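Local atomic coordinates of SnoN,Epimerase SnoN (Streptomyces nogalater, PDB entry 5EP9), a protein that is an epimerase of nogalamycin biosynthesis that binds iron and 2-oxoglutarate, and probably belongs to the 2-oxoglutarate-dependent non-heme iron dioxygenase family. Residues A[82-91]-A[120-131]; A[173-184]-A[217-227]. All blocks are in the same frame, centred on the assembly; numbering follows the deposited sequence. Where two conformers were deposited one is given.

Interaction 1: residues A[82-91]-A[120-131]; sequences TVMDYVADAQ and LFKLEVLLKENK. With AKG (2-oxoglutaric acid), chain E.
Met-84 and Leu-126 form part of the wall of the 2-oxoglutarate pocket, and their SD and CD2 atoms touch at 3.7 Å. The methionine bends at its third torsion (chi3 71°), which brings CE to 3.4 Å from O4 of the bound acid. Leu-126 forks: CD1 meets O3 of the acid, while CD2 touches both Met-84 SD and Tyr-86 CB. Lys-128 also lines the pocket; its NZ donates to Val-83 O at 2.8 Å, in the carbonyl plane and on a lone pair. The same NZ bonds Val-137 O and Thr-139 OG1, so three acceptors grip it. Both segments lie in the first SnoN part of the fused chain. They are antiparallel neighbours in the larger sheet of a cupin-type fold. Asp-85 with Leu-127 and Val-87 with Val-125 are hydrogen-bonded pairs, and Tyr-86 with Leu-126 is the non-hydrogen-bonded pair between them. The Tyr-86 ring and the Glu-124 carboxylate lie side by side, their planes 37° apart. Asp-85 OD2 forms a salt bridge with NZ of the poorly ordered Lys-131 at 2.9 Å. Beyond the strand, Gln-91 turns back, bent at chi2 (-76°), and its OE1 accepts from Leu-123 N at 2.9 Å, with the donor above the amide plane.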
loop_
_atom_site.group_PDB
_atom_site.type_symbol
_atom_site.label_atom_id
_atom_site.label_comp_id
_atom_site.label_asym_id
_atom_site.label_seq_id
_atom_site.Cartn_x
_atom_site.Cartn_y
_atom_site.Cartn_z
ATOM N N THR A 82 -9.999 -6.476 16.146
ATOM C CA THR A 82 -10.018 -6.171 14.743
ATOM C C THR A 82 -9.057 -5.060 14.328
ATOM O O THR A 82 -9.251 -3.873 14.552
ATOM C CB THR A 82 -11.415 -5.846 14.228
ATOM O OG1 THR A 82 -12.295 -6.932 14.576
ATOM C CG2 THR A 82 -11.406 -5.601 12.700
ATOM N N VAL A 83 -8.123 -5.514 13.526
ATOM C CA VAL A 83 -7.094 -4.683 12.952
ATOM C C VAL A 83 -7.721 -3.857 11.860
ATOM O O VAL A 83 -7.514 -2.652 11.782
ATOM C CB VAL A 83 -5.913 -5.526 12.412
ATOM C CG1 VAL A 83 -4.886 -4.620 11.833
ATOM C CG2 VAL A 83 -5.246 -6.401 13.513
ATOM N N MET A 84 -8.451 -4.532 10.995
ATOM C CA MET A 84 -9.136 -3.879 9.888
ATOM C C MET A 84 -10.076 -4.813 9.126
ATOM O O MET A 84 -9.970 -6.021 9.222
ATOM C CB MET A 84 -8.176 -3.288 8.846
ATOM C CG MET A 84 -7.296 -4.322 8.166
ATOM S SD MET A 84 -6.334 -3.419 6.899
ATOM C CE MET A 84 -5.198 -2.464 7.915
ATOM N N ASP A 85 -10.893 -4.193 8.286
ATOM C CA ASP A 85 -11.651 -4.920 7.237
ATOM C C ASP A 85 -11.107 -4.369 5.934
ATOM O O ASP A 85 -10.798 -3.158 5.855
ATOM C CB ASP A 85 -13.132 -4.654 7.327
ATOM C CG ASP A 85 -13.777 -5.274 8.586
ATOM O OD1 ASP A 85 -13.932 -6.526 8.681
ATOM O OD2 ASP A 85 -14.113 -4.465 9.501
ATOM N N TYR A 86 -11.001 -5.229 4.931
ATOM C CA TYR A 86 -10.534 -4.781 3.655
ATOM C C TYR A 86 -11.183 -5.515 2.524
ATOM O O TYR A 86 -11.657 -6.671 2.646
ATOM C CB TYR A 86 -9.016 -4.859 3.529
ATOM C CG TYR A 86 -8.448 -6.223 3.578
ATOM C CD1 TYR A 86 -8.219 -6.870 4.807
ATOM C CD2 TYR A 86 -8.113 -6.887 2.420
ATOM C CE1 TYR A 86 -7.651 -8.137 4.834
ATOM C CE2 TYR A 86 -7.562 -8.168 2.427
ATOM C CZ TYR A 86 -7.335 -8.794 3.637
ATOM O OH TYR A 86 -6.792 -10.054 3.573
ATOM N N VAL A 87 -11.275 -4.809 1.449
ATOM C CA VAL A 87 -11.709 -5.420 0.196
ATOM C C VAL A 87 -10.434 -5.791 -0.537
ATOM O O VAL A 87 -9.669 -4.914 -0.915
ATOM C CB VAL A 87 -12.607 -4.472 -0.664
ATOM C CG1 VAL A 87 -13.049 -5.168 -1.964
ATOM C CG2 VAL A 87 -13.791 -4.040 0.135
ATOM N N ALA A 88 -10.268 -7.086 -0.796
ATOM C CA ALA A 88 -9.052 -7.668 -1.419
ATOM C C ALA A 88 -9.144 -7.553 -2.933
ATOM O O ALA A 88 -10.222 -7.669 -3.507
ATOM C CB ALA A 88 -8.946 -9.148 -1.091
ATOM N N ASP A 89 -8.018 -7.211 -3.528
ATOM C CA ASP A 89 -7.895 -7.131 -4.978
ATOM C C ASP A 89 -9.047 -6.294 -5.598
ATOM O O ASP A 89 -9.708 -6.724 -6.554
ATOM C CB ASP A 89 -7.895 -8.543 -5.544
ATOM C CG ASP A 89 -6.756 -9.412 -4.980
ATOM O OD1 ASP A 89 -5.561 -9.094 -5.248
ATOM O OD2 ASP A 89 -7.090 -10.346 -4.173
ATOM N N ALA A 90 -9.288 -5.139 -5.005
ATOM C CA ALA A 90 -10.489 -4.374 -5.280
ATOM C C ALA A 90 -10.590 -3.889 -6.716
ATOM O O ALA A 90 -11.694 -3.796 -7.277
ATOM C CB ALA A 90 -10.579 -3.225 -4.336
ATOM N N GLN A 91 -9.430 -3.759 -7.324
ATOM C CA GLN A 91 -9.342 -3.382 -8.715
ATOM C C GLN A 91 -9.870 -4.378 -9.691
ATOM O O GLN A 91 -10.156 -4.019 -10.752
ATOM C CB GLN A 91 -7.937 -2.994 -9.113
ATOM C CG GLN A 91 -6.985 -4.138 -9.487
ATOM C CD GLN A 91 -6.433 -4.945 -8.282
ATOM O OE1 GLN A 91 -6.735 -4.689 -7.149
ATOM N NE2 GLN A 91 -5.665 -5.933 -8.581
ATOM N N LEU A 120 1.249 -2.581 -11.510
ATOM C CA LEU A 120 0.334 -2.712 -10.381
ATOM C C LEU A 120 0.306 -4.177 -9.996
ATOM O O LEU A 120 0.147 -5.027 -10.835
ATOM C CB LEU A 120 -1.065 -2.262 -10.746
ATOM C CG LEU A 120 -2.200 -2.586 -9.771
ATOM C CD1 LEU A 120 -2.059 -1.788 -8.489
ATOM C CD2 LEU A 120 -3.575 -2.287 -10.394
ATOM N N PHE A 121 0.383 -4.427 -8.663
ATOM C CA PHE A 121 0.238 -5.777 -8.095
ATOM C C PHE A 121 -1.121 -5.989 -7.511
ATOM O O PHE A 121 -1.809 -6.979 -7.776
ATOM C CB PHE A 121 1.317 -6.069 -7.006
ATOM C CG PHE A 121 1.133 -7.405 -6.335
ATOM C CD1 PHE A 121 1.246 -8.574 -7.055
ATOM C CD2 PHE A 121 0.911 -7.489 -4.978
ATOM C CE1 PHE A 121 1.103 -9.789 -6.449
ATOM C CE2 PHE A 121 0.757 -8.711 -4.343
ATOM C CZ PHE A 121 0.837 -9.855 -5.091
ATOM N N LYS A 122 -1.511 -5.051 -6.696
ATOM C CA LYS A 122 -2.913 -5.041 -6.164
ATOM C C LYS A 122 -3.313 -3.719 -5.523
ATOM O O LYS A 122 -2.441 -2.899 -5.119
ATOM C CB LYS A 122 -3.099 -6.131 -5.118
ATOM C CG LYS A 122 -2.302 -5.801 -3.883
ATOM C CD LYS A 122 -2.447 -6.864 -2.823
ATOM C CE LYS A 122 -1.572 -6.362 -1.734
ATOM N NZ LYS A 122 -1.734 -7.233 -0.586
ATOM N N LEU A 123 -4.627 -3.485 -5.481
ATOM C CA LEU A 123 -5.193 -2.432 -4.660
ATOM C C LEU A 123 -6.131 -3.022 -3.642
ATOM O O LEU A 123 -6.999 -3.822 -3.997
ATOM C CB LEU A 123 -5.875 -1.385 -5.475
ATOM C CG LEU A 123 -6.431 -0.166 -4.671
ATOM C CD1 LEU A 123 -6.322 1.127 -5.429
ATOM C CD2 LEU A 123 -7.870 -0.364 -4.199
ATOM N N GLU A 124 -6.005 -2.563 -2.409
ATOM C CA GLU A 124 -7.022 -2.875 -1.356
ATOM C C GLU A 124 -7.762 -1.675 -0.822
ATOM O O GLU A 124 -7.198 -0.612 -0.733
ATOM C CB GLU A 124 -6.362 -3.629 -0.217
ATOM C CG GLU A 124 -5.856 -5.018 -0.644
ATOM C CD GLU A 124 -4.958 -5.697 0.460
ATOM O OE1 GLU A 124 -4.506 -5.013 1.409
ATOM O OE2 GLU A 124 -4.789 -6.919 0.426
ATOM N N VAL A 125 -9.018 -1.847 -0.427
ATOM C CA VAL A 125 -9.754 -0.814 0.240
ATOM C C VAL A 125 -9.699 -1.106 1.727
ATOM O O VAL A 125 -10.131 -2.167 2.105
ATOM C CB VAL A 125 -11.215 -0.796 -0.221
ATOM C CG1 VAL A 125 -12.044 0.234 0.519
ATOM C CG2 VAL A 125 -11.321 -0.529 -1.714
ATOM N N LEU A 126 -9.290 -0.137 2.557
ATOM C CA LEU A 126 -9.076 -0.406 3.977
ATOM C C LEU A 126 -10.052 0.355 4.828
ATOM O O LEU A 126 -10.276 1.509 4.597
ATOM C CB LEU A 126 -7.653 -0.094 4.430
ATOM C CG LEU A 126 -6.542 -0.644 3.557
ATOM C CD1 LEU A 126 -5.188 -0.217 4.125
ATOM C CD2 LEU A 126 -6.582 -2.140 3.476
ATOM N N LEU A 127 -10.598 -0.327 5.820
ATOM C CA LEU A 127 -11.494 0.248 6.812
ATOM C C LEU A 127 -11.048 -0.115 8.256
ATOM O O LEU A 127 -10.926 -1.275 8.587
ATOM C CB LEU A 127 -12.877 -0.330 6.606
ATOM C CG LEU A 127 -13.948 -0.037 7.651
ATOM C CD1 LEU A 127 -14.271 1.446 7.706
ATOM C CD2 LEU A 127 -15.210 -0.862 7.378
ATOM N N LYS A 128 -10.847 0.898 9.061
ATOM C CA LYS A 128 -10.822 0.774 10.514
ATOM C C LYS A 128 -11.900 1.559 11.132
ATOM O O LYS A 128 -12.032 2.740 10.909
ATOM C CB LYS A 128 -9.534 1.312 11.173
ATOM C CG LYS A 128 -8.323 0.509 11.025
ATOM C CD LYS A 128 -7.265 1.088 12.019
ATOM C CE LYS A 128 -5.901 0.476 11.769
ATOM N NZ LYS A 128 -5.640 -0.703 12.612
ATOM N N GLU A 129 -12.683 0.884 11.919
ATOM C CA GLU A 129 -13.761 1.504 12.624
ATOM C C GLU A 129 -14.171 0.723 13.821
ATOM O O GLU A 129 -13.886 -0.450 13.941
ATOM C CB GLU A 129 -15.006 1.626 11.719
ATOM C CG GLU A 129 -15.660 0.287 11.434
ATOM C CD GLU A 129 -16.906 0.410 10.582
ATOM O OE1 GLU A 129 -17.364 1.552 10.265
ATOM O OE2 GLU A 129 -17.443 -0.665 10.274
ATOM N N ASN A 130 -14.800 1.444 14.740
ATOM C CA ASN A 130 -15.428 0.837 15.951
ATOM C C ASN A 130 -16.879 0.404 15.688
ATOM O O ASN A 130 -17.675 1.180 15.200
ATOM C CB ASN A 130 -15.385 1.804 17.098
ATOM C CG ASN A 130 -13.961 2.210 17.418
ATOM O OD1 ASN A 130 -13.154 1.382 17.747
ATOM N ND2 ASN A 130 -13.679 3.484 17.342
ATOM N N LYS A 131 -17.171 -0.842 15.958
ATOM C CA LYS A 131 -18.522 -1.371 15.831
ATOM C C LYS A 131 -18.927 -1.675 17.250
ATOM O O LYS A 131 -18.112 -1.624 18.197
ATOM C CB LYS A 131 -18.607 -2.697 15.006
ATOM C CG LYS A 131 -18.190 -2.702 13.541
ATOM C CD LYS A 131 -17.733 -4.114 13.126
ATOM C CE LYS A 131 -16.905 -4.193 11.834
ATOM N NZ LYS A 131 -15.457 -3.923 12.045
HETATM C C1 AKG E . 0.375 -1.057 4.331
HETATM O O1 AKG E . 1.402 -1.679 3.953
HETATM O O2 AKG E . -0.238 -0.259 3.581
HETATM C C2 AKG E . -0.110 -1.216 5.723
HETATM O O5 AKG E . 0.500 -1.989 6.490
HETATM C C3 AKG E . -1.370 -0.420 6.133
HETATM C C4 AKG E . -1.739 -0.452 7.612
HETATM C C5 AKG E . -2.990 0.302 8.001
HETATM O O3 AKG E . -3.592 0.969 7.140
HETATM O O4 AKG E . -3.437 0.210 9.185
HETATM O O HOH W 1 -2.457 -9.593 -6.627
HETATM O O HOH W 2 -5.801 -7.800 -2.121
#

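Interaction 2: residues A[173-184]-A[217-227]; sequences MTFVPGSHLLPD and TFHHARTVHSA. With FE (Fe (III) ion), chain F; AKG (2-oxoglutaric acid), chain E; ACT (acetate ion), chain G.
The side chains of Phe-175 and His-219 cross at about a right angle, and their rings meet obliquely, planes 53° apart, with Phe-175 CE1 3.6 Å from His-219 CB. The phenyl ring also meets His-225 CB obliquely and has Thr-217 OG1 at its edge. Met-173 lies on the same sheet face, and its SD comes 3.7 Å from C3 of 2-oxoglutarate. Behind these side chains, strands 173-175 and 225-227 pair antiparallel in the smaller sheet of the cupin-type fold. This joins the first SnoN part of the fused chain to the second. Further along, the edge of the His-180 ring points toward the face of His-220, and His-180 NE2 bonds Arg-41 O. Ser-179 ends the type II turn that starts at Val-176. Its OG sits between its own backbone N and carbonyl carbon (chi1 58°), where it gives a bond to Val-176 O at 2.6 Å and takes one from Val-224 N at 2.9 Å. With an alanine here, Val-224 N would probably be left without its acceptor and the turn less firmly tied to the opposite segment. His-225 binds iron through NE2 at 2.1 Å, beside His-142 and Asp-144. His-219 NE2 bonds Asp-144 OD2 and weakly reaches O1 of 2-oxoglutarate. His-225 ND1 donates in the ring plane to Thr-223 O at 2.9 Å, which, with the iron bond, fixes the ring's rotation; NE2 can then offer its lone pair to the iron.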
loop_
_atom_site.group_PDB
_atom_site.type_symbol
_atom_site.label_atom_id
_atom_site.label_comp_id
_atom_site.label_asym_id
_atom_site.label_seq_id
_atom_site.Cartn_x
_atom_site.Cartn_y
_atom_site.Cartn_z
ATOM N N MET A 173 -0.815 6.333 10.097
ATOM C CA MET A 173 0.407 5.484 10.128
ATOM C C MET A 173 1.593 6.146 10.818
ATOM O O MET A 173 1.699 7.363 10.841
ATOM C CB MET A 173 0.792 5.007 8.725
ATOM C CG MET A 173 -0.322 4.101 8.131
ATOM S SD MET A 173 0.278 2.789 7.035
ATOM C CE MET A 173 0.413 3.874 5.698
ATOM N N THR A 174 2.483 5.273 11.270
ATOM C CA THR A 174 3.806 5.614 11.801
ATOM C C THR A 174 4.839 4.828 11.023
ATOM O O THR A 174 4.641 3.654 10.744
ATOM C CB THR A 174 3.858 5.259 13.279
ATOM O OG1 THR A 174 2.892 6.082 13.950
ATOM C CG2 THR A 174 5.255 5.453 13.919
ATOM N N PHE A 175 5.947 5.487 10.690
ATOM C CA PHE A 175 7.009 4.903 9.942
ATOM C C PHE A 175 8.315 5.024 10.700
ATOM O O PHE A 175 8.491 5.963 11.509
ATOM C CB PHE A 175 7.188 5.634 8.597
ATOM C CG PHE A 175 5.949 5.669 7.753
ATOM C CD1 PHE A 175 5.651 4.669 6.878
ATOM C CD2 PHE A 175 5.120 6.730 7.826
ATOM C CE1 PHE A 175 4.476 4.721 6.053
ATOM C CE2 PHE A 175 3.962 6.801 7.056
ATOM C CZ PHE A 175 3.652 5.775 6.152
ATOM N N VAL A 176 9.244 4.089 10.494
ATOM C CA VAL A 176 10.605 4.211 11.166
ATOM C C VAL A 176 11.589 4.611 10.113
ATOM O O VAL A 176 11.943 3.795 9.255
ATOM C CB VAL A 176 11.036 2.896 11.753
ATOM C CG1 VAL A 176 12.379 3.053 12.420
ATOM C CG2 VAL A 176 10.037 2.392 12.778
ATOM N N PRO A 177 12.002 5.877 10.094
ATOM C CA PRO A 177 12.741 6.338 8.933
ATOM C C PRO A 177 14.066 5.642 8.873
ATOM O O PRO A 177 14.708 5.428 9.941
ATOM C CB PRO A 177 12.911 7.868 9.131
ATOM C CG PRO A 177 12.324 8.155 10.435
ATOM C CD PRO A 177 11.452 7.012 10.867
ATOM N N GLY A 178 14.519 5.330 7.656
ATOM C CA GLY A 178 15.803 4.608 7.505
ATOM C C GLY A 178 15.715 3.110 7.729
ATOM O O GLY A 178 16.683 2.402 7.488
ATOM N N SER A 179 14.593 2.601 8.215
ATOM C CA SER A 179 14.507 1.176 8.578
ATOM C C SER A 179 14.554 0.258 7.343
ATOM O O SER A 179 14.911 -0.899 7.402
ATOM C CB SER A 179 13.229 0.899 9.366
ATOM O OG SER A 179 12.061 1.298 8.592
ATOM N N HIS A 180 14.244 0.827 6.206
ATOM C CA HIS A 180 14.360 0.134 4.908
ATOM C C HIS A 180 15.775 -0.169 4.474
ATOM O O HIS A 180 15.976 -0.930 3.562
ATOM C CB HIS A 180 13.641 0.898 3.757
ATOM C CG HIS A 180 14.245 2.219 3.402
ATOM N ND1 HIS A 180 14.550 3.195 4.334
ATOM C CD2 HIS A 180 14.640 2.700 2.209
ATOM C CE1 HIS A 180 15.122 4.219 3.718
ATOM N NE2 HIS A 180 15.164 3.945 2.422
ATOM N N LEU A 181 16.750 0.503 5.102
ATOM C CA LEU A 181 18.172 0.293 4.811
ATOM C C LEU A 181 18.848 -0.668 5.742
ATOM O O LEU A 181 20.015 -0.888 5.628
ATOM C CB LEU A 181 18.912 1.636 4.911
ATOM C CG LEU A 181 18.281 2.735 4.076
ATOM C CD1 LEU A 181 19.012 4.045 4.413
ATOM C CD2 LEU A 181 18.421 2.384 2.576
ATOM N N LEU A 182 18.111 -1.227 6.674
ATOM C CA LEU A 182 18.642 -2.152 7.648
ATOM C C LEU A 182 18.779 -3.512 6.964
ATOM O O LEU A 182 18.068 -3.785 6.017
ATOM C CB LEU A 182 17.731 -2.278 8.827
ATOM C CG LEU A 182 17.573 -1.025 9.694
ATOM C CD1 LEU A 182 16.473 -1.226 10.692
ATOM C CD2 LEU A 182 18.864 -0.618 10.456
ATOM N N PRO A 183 19.725 -4.383 7.448
ATOM C CA PRO A 183 19.786 -5.745 6.982
ATOM C C PRO A 183 18.562 -6.531 7.377
ATOM O O PRO A 183 17.792 -6.104 8.197
ATOM C CB PRO A 183 21.021 -6.338 7.718
ATOM C CG PRO A 183 21.318 -5.451 8.856
ATOM C CD PRO A 183 20.566 -4.156 8.638
ATOM N N ASP A 184 18.394 -7.703 6.782
ATOM C CA ASP A 184 17.273 -8.614 7.133
ATOM C C ASP A 184 17.244 -9.037 8.570
ATOM O O ASP A 184 18.273 -9.277 9.157
ATOM C CB ASP A 184 17.296 -9.909 6.334
ATOM C CG ASP A 184 17.026 -9.691 4.858
ATOM O OD1 ASP A 184 16.630 -8.580 4.458
ATOM O OD2 ASP A 184 17.203 -10.680 4.116
ATOM N N THR A 217 0.576 8.710 1.324
ATOM C CA THR A 217 1.958 8.337 1.554
ATOM C C THR A 217 2.383 7.290 0.519
ATOM O O THR A 217 1.548 6.549 0.001
ATOM C CB THR A 217 2.204 7.813 2.942
ATOM O OG1 THR A 217 1.276 6.762 3.272
ATOM C CG2 THR A 217 2.052 8.922 3.969
ATOM N N PHE A 218 3.693 7.280 0.259
ATOM C CA PHE A 218 4.376 6.161 -0.336
ATOM C C PHE A 218 5.339 5.593 0.661
ATOM O O PHE A 218 6.056 6.339 1.346
ATOM C CB PHE A 218 5.144 6.585 -1.550
ATOM C CG PHE A 218 4.275 7.034 -2.700
ATOM C CD1 PHE A 218 3.914 8.340 -2.800
ATOM C CD2 PHE A 218 3.820 6.105 -3.635
ATOM C CE1 PHE A 218 3.105 8.775 -3.838
ATOM C CE2 PHE A 218 3.056 6.527 -4.700
ATOM C CZ PHE A 218 2.696 7.874 -4.819
ATOM N N HIS A 219 5.338 4.270 0.804
ATOM C CA HIS A 219 6.387 3.610 1.592
ATOM C C HIS A 219 6.993 2.399 0.913
ATOM O O HIS A 219 6.316 1.524 0.329
ATOM C CB HIS A 219 5.930 3.329 3.032
ATOM C CG HIS A 219 4.933 2.252 3.176
ATOM N ND1 HIS A 219 3.583 2.482 3.087
ATOM C CD2 HIS A 219 5.071 0.944 3.484
ATOM C CE1 HIS A 219 2.929 1.360 3.348
ATOM N NE2 HIS A 219 3.807 0.415 3.573
ATOM N N HIS A 220 8.277 2.305 1.129
ATOM C CA HIS A 220 9.114 1.173 0.680
ATOM C C HIS A 220 8.748 -0.122 1.401
ATOM O O HIS A 220 8.361 -0.156 2.536
ATOM C CB HIS A 220 10.599 1.556 0.928
ATOM C CG HIS A 220 11.626 0.665 0.287
ATOM N ND1 HIS A 220 11.969 -0.585 0.781
ATOM C CD2 HIS A 220 12.463 0.898 -0.751
ATOM C CE1 HIS A 220 12.907 -1.110 0.028
ATOM N NE2 HIS A 220 13.263 -0.217 -0.864
ATOM N N ALA A 221 8.897 -1.210 0.694
ATOM C CA ALA A 221 8.534 -2.549 1.170
ATOM C C ALA A 221 9.368 -3.050 2.363
ATOM O O ALA A 221 8.978 -4.023 3.000
ATOM C CB ALA A 221 8.702 -3.541 0.011
ATOM N N ARG A 222 10.514 -2.438 2.570
ATOM C CA ARG A 222 11.365 -2.729 3.743
ATOM C C ARG A 222 11.196 -1.727 4.915
ATOM O O ARG A 222 11.763 -1.921 5.984
ATOM C CB ARG A 222 12.846 -2.907 3.358
ATOM C CG ARG A 222 13.127 -4.182 2.509
ATOM C CD ARG A 222 14.564 -4.668 2.344
ATOM N NE ARG A 222 15.270 -4.911 3.597
ATOM C CZ ARG A 222 15.459 -6.093 4.125
ATOM N NH1 ARG A 222 15.018 -7.200 3.526
ATOM N NH2 ARG A 222 16.118 -6.155 5.273
ATOM N N THR A 223 10.363 -0.684 4.723
ATOM C CA THR A 223 10.167 0.294 5.800
ATOM C C THR A 223 9.234 -0.249 6.867
ATOM O O THR A 223 8.145 -0.700 6.553
ATOM C CB THR A 223 9.616 1.561 5.254
ATOM O OG1 THR A 223 10.550 2.089 4.304
ATOM C CG2 THR A 223 9.356 2.589 6.354
ATOM N N VAL A 224 9.657 -0.197 8.124
ATOM C CA VAL A 224 8.815 -0.613 9.215
ATOM C C VAL A 224 7.747 0.457 9.442
ATOM O O VAL A 224 8.042 1.642 9.471
ATOM C CB VAL A 224 9.631 -0.814 10.530
ATOM C CG1 VAL A 224 8.705 -1.124 11.688
ATOM C CG2 VAL A 224 10.620 -1.938 10.369
ATOM N N HIS A 225 6.508 0.006 9.553
ATOM C CA HIS A 225 5.378 0.862 9.707
ATOM C C HIS A 225 4.307 0.176 10.508
ATOM O O HIS A 225 4.241 -1.027 10.654
ATOM C CB HIS A 225 4.800 1.359 8.385
ATOM C CG HIS A 225 4.382 0.260 7.435
ATOM N ND1 HIS A 225 5.305 -0.520 6.812
ATOM C CD2 HIS A 225 3.177 -0.227 7.083
ATOM C CE1 HIS A 225 4.679 -1.461 6.121
ATOM N NE2 HIS A 225 3.388 -1.259 6.207
ATOM N N SER A 226 3.490 1.017 11.109
ATOM C CA SER A 226 2.366 0.586 11.919
ATOM C C SER A 226 1.242 1.598 11.792
ATOM O O SER A 226 1.385 2.609 11.118
ATOM C CB SER A 226 2.816 0.513 13.408
ATOM O OG SER A 226 3.028 1.786 13.918
ATOM N N ALA A 227 0.170 1.404 12.534
ATOM C CA ALA A 227 -0.908 2.352 12.540
ATOM C C ALA A 227 -1.658 2.259 13.812
ATOM O O ALA A 227 -1.782 1.159 14.425
ATOM C CB ALA A 227 -1.894 2.122 11.337
HETATM FE FE FE F . 2.037 -2.778 5.601
HETATM C C1 AKG E . 0.375 -1.057 4.331
HETATM O O1 AKG E . 1.402 -1.679 3.953
HETATM O O2 AKG E . -0.238 -0.259 3.581
HETATM C C2 AKG E . -0.110 -1.216 5.723
HETATM O O5 AKG E . 0.500 -1.989 6.490
HETATM C C3 AKG E . -1.370 -0.420 6.133
HETATM C C4 AKG E . -1.739 -0.452 7.612
HETATM C C5 AKG E . -2.990 0.302 8.001
HETATM O O3 AKG E . -3.592 0.969 7.140
HETATM O O4 AKG E . -3.437 0.210 9.185
HETATM C C ACT G . 5.938 2.225 15.387
HETATM O O ACT G . 4.810 1.855 15.715
HETATM O OXT ACT G . 6.600 2.970 16.150
HETATM C CH3 ACT G . 6.464 1.792 14.055
HETATM O O HOH W 3 0.606 -4.195 5.063
#

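From the N terminus, interaction 1 comes first. It closes a mostly helical loop of 28 residues between 82-91 and 120-131. Interaction 2 opens later, at 173-184, and returns at 217-227. Its 32-residue loop has no helix. That loop carries strand 207-209, the unmodelled residues 188-193 and the junction between the two fused SnoN parts. The contacts follow in series and neither nest nor cross. Interaction 1 joins neighbouring strands of the seven-stranded sheet. Interaction 2 ties the four-stranded sheet to strand 216-220 of that larger sheet. Their centres are about 20 Å apart, yet both touch 2-oxoglutarate, which lies between them.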